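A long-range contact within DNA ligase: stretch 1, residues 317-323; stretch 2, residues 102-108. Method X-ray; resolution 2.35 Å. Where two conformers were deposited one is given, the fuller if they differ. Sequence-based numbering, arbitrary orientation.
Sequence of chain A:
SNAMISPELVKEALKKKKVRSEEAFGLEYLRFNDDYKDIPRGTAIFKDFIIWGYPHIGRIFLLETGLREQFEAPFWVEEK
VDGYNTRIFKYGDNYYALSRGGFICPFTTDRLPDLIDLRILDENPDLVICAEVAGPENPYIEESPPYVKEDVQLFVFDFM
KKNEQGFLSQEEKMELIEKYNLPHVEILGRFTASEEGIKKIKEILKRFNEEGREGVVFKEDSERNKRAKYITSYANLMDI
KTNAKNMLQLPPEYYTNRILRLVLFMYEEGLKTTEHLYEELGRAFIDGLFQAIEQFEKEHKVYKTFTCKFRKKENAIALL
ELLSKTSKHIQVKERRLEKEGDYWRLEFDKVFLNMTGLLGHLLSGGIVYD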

# COMPACT_ATOMS: atom_id res chain seq x y z
N ILE A 317 -10.68 32.44 7.89
CA ILE A 317 -9.24 32.68 7.70
C ILE A 317 -8.47 31.78 8.65
O ILE A 317 -7.53 31.13 8.22
CB ILE A 317 -8.82 34.17 7.91
CG1 ILE A 317 -9.30 35.03 6.72
CG2 ILE A 317 -7.27 34.33 8.08
CD1 ILE A 317 -8.45 34.93 5.44
N ALA A 318 -8.90 31.70 9.91
CA ALA A 318 -8.25 30.82 10.89
C ALA A 318 -8.30 29.36 10.44
O ALA A 318 -7.33 28.60 10.67
CB ALA A 318 -8.88 30.98 12.27
N LEU A 319 -9.40 28.96 9.80
CA LEU A 319 -9.48 27.59 9.30
C LEU A 319 -8.45 27.31 8.19
O LEU A 319 -7.78 26.30 8.27
CB LEU A 319 -10.88 27.20 8.82
CG LEU A 319 -10.82 25.80 8.17
CD1 LEU A 319 -10.84 24.70 9.26
CD2 LEU A 319 -11.89 25.60 7.15
N LEU A 320 -8.35 28.18 7.18
CA LEU A 320 -7.28 28.07 6.16
C LEU A 320 -5.92 27.93 6.78
O LEU A 320 -5.12 27.08 6.36
CB LEU A 320 -7.21 29.30 5.23
CG LEU A 320 -8.40 29.46 4.27
CD1 LEU A 320 -8.32 30.77 3.54
CD2 LEU A 320 -8.54 28.31 3.28
N GLU A 321 -5.63 28.78 7.76
CA GLU A 321 -4.30 28.77 8.40
C GLU A 321 -4.11 27.45 9.18
O GLU A 321 -3.01 26.85 9.15
CB GLU A 321 -4.08 30.04 9.24
CG GLU A 321 -4.01 31.33 8.35
CD GLU A 321 -3.74 32.65 9.11
OE1 GLU A 321 -3.97 32.73 10.34
OE2 GLU A 321 -3.30 33.63 8.45
N LEU A 322 -5.16 26.96 9.84
CA LEU A 322 -5.04 25.64 10.47
C LEU A 322 -4.70 24.53 9.43
O LEU A 322 -3.76 23.75 9.63
CB LEU A 322 -6.29 25.26 11.27
CG LEU A 322 -6.11 23.89 11.94
CD1 LEU A 322 -4.83 23.94 12.84
CD2 LEU A 322 -7.37 23.40 12.70
N LEU A 323 -5.42 24.49 8.33
CA LEU A 323 -5.22 23.42 7.38
C LEU A 323 -3.83 23.45 6.68
O LEU A 323 -3.27 22.42 6.40
CB LEU A 323 -6.39 23.37 6.38
CG LEU A 323 -7.55 22.41 6.74
CD1 LEU A 323 -7.93 22.50 8.15
CD2 LEU A 323 -8.77 22.68 5.87
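Stretch 2 102-108: GFICPFT

What shape does stretch 2 take as it meets the helix of stretch 1? Residues 317-323 are all helical, held by bonds such as Leu322 N to Ala318 O at 2.8 Å, and the helix runs on beyond both ends. Stretch 2 arrives as an extended segment: Phe103, Ile104 and Cys105 have phi near -80° and psi between 115° and 152°. At Pro106 the chain turns into a helix of its own, with phi/psi of -66/-31, and Phe107 and Thr108 follow in it. Cys105 occupies the N-cap position; its SG accepts a hydrogen bond from Thr108 N at 3.2 Å, nearly straight at 168°, which ties down the turn just where the chain reaches its neighbor.

Where do the two backbones come nearest? They do so at Pro106 and Leu319, whose CA atoms are 5.5 Å apart. Stretch 2 passes the helix obliquely and in the opposite sense: Phe103 meets Leu322, while the later Pro106 reaches back to Ala318 and Leu319. Pro106 points its CA-to-CB bond toward the helix. The ring rests against backbone as well as side chains: Pro106 CG lies 3.8 Å from Leu319 N, and Pro106 CB is 3.9 Å from Ala318 CB. One turn further along the helix, Leu322 CD2 reaches Pro106 CD at 4.0 Å. Ala318 and Leu322, four residues apart, thus present neighboring positions on one side of the helix to the same proline.

How does Leu322 come to cover the most surface of any residue here? Its CA-to-CB bond points toward stretch 2, with chi1 at t and chi2 at p. Leu322 CD2 lies between Pro106 and the base of the Phe103 side chain, and Leu322 CD1 sits over a face of the Phe103 ring, 4.1 Å from the centroid of that ring and 22° off its normal, a CH-pi contact. The nearest ring atom, Phe103 CD1, is 3.8 Å from Leu322 CD1. Phe103 takes chi1 at m, and Leu322 bridges the extended segment and the first residue of the second helix.

What completes the contact beside the proline? Leu319 sends its CA-to-CB bond sideways, yet its CD1 comes within 4.4 Å of Phe107 CB. The Phe107 ring itself leads away from stretch 1, so this residue meets Leu319 near the base of its side chain. No hydrogen bond crosses between the stretches; apolar packing joins segments more than 200 residues apart in sequence, burying 286 Å² in all.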

# COMPACT_ATOMS: atom_id res chain seq x y z
N GLY A 102 -6.95 17.39 18.59
CA GLY A 102 -6.87 18.25 19.75
C GLY A 102 -6.69 19.72 19.43
O GLY A 102 -6.39 20.49 20.32
N PHE A 103 -6.87 20.12 18.17
CA PHE A 103 -6.92 21.53 17.86
C PHE A 103 -8.31 22.09 18.16
O PHE A 103 -9.33 21.38 18.05
CB PHE A 103 -6.61 21.78 16.41
CG PHE A 103 -5.25 21.34 15.97
CD1 PHE A 103 -4.15 22.18 16.14
CD2 PHE A 103 -5.07 20.11 15.34
CE1 PHE A 103 -2.90 21.81 15.71
CE2 PHE A 103 -3.80 19.72 14.91
CZ PHE A 103 -2.71 20.58 15.10
N ILE A 104 -8.37 23.37 18.49
CA ILE A 104 -9.65 24.06 18.54
C ILE A 104 -10.02 24.35 17.10
O ILE A 104 -9.34 25.12 16.43
CB ILE A 104 -9.62 25.36 19.37
CG1 ILE A 104 -9.20 25.03 20.81
CG2 ILE A 104 -11.00 26.01 19.40
CD1 ILE A 104 -9.14 26.22 21.69
N CYS A 105 -11.10 23.71 16.66
CA CYS A 105 -11.55 23.79 15.27
C CYS A 105 -12.28 25.10 15.07
O CYS A 105 -13.33 25.32 15.68
CB CYS A 105 -12.52 22.67 14.94
SG CYS A 105 -13.05 22.81 13.20
N PRO A 106 -11.73 25.97 14.23
CA PRO A 106 -12.35 27.27 14.00
C PRO A 106 -13.71 27.16 13.29
O PRO A 106 -14.60 27.97 13.52
CB PRO A 106 -11.33 28.02 13.11
CG PRO A 106 -10.12 27.22 13.10
CD PRO A 106 -10.44 25.84 13.52
N PHE A 107 -13.87 26.16 12.44
CA PHE A 107 -15.13 25.98 11.76
C PHE A 107 -16.18 25.44 12.72
O PHE A 107 -17.23 26.07 12.89
CB PHE A 107 -14.98 25.07 10.55
CG PHE A 107 -16.29 24.55 10.00
CD1 PHE A 107 -17.06 25.33 9.20
CD2 PHE A 107 -16.71 23.28 10.30
CE1 PHE A 107 -18.22 24.85 8.67
CE2 PHE A 107 -17.90 22.80 9.81
CZ PHE A 107 -18.65 23.59 8.97
N THR A 108 -15.90 24.29 13.34
CA THR A 108 -16.85 23.66 14.29
C THR A 108 -17.18 24.61 15.44
O THR A 108 -18.34 24.74 15.80
CB THR A 108 -16.32 22.31 14.88
OG1 THR A 108 -15.71 21.53 13.84
CG2 THR A 108 -17.47 21.50 15.64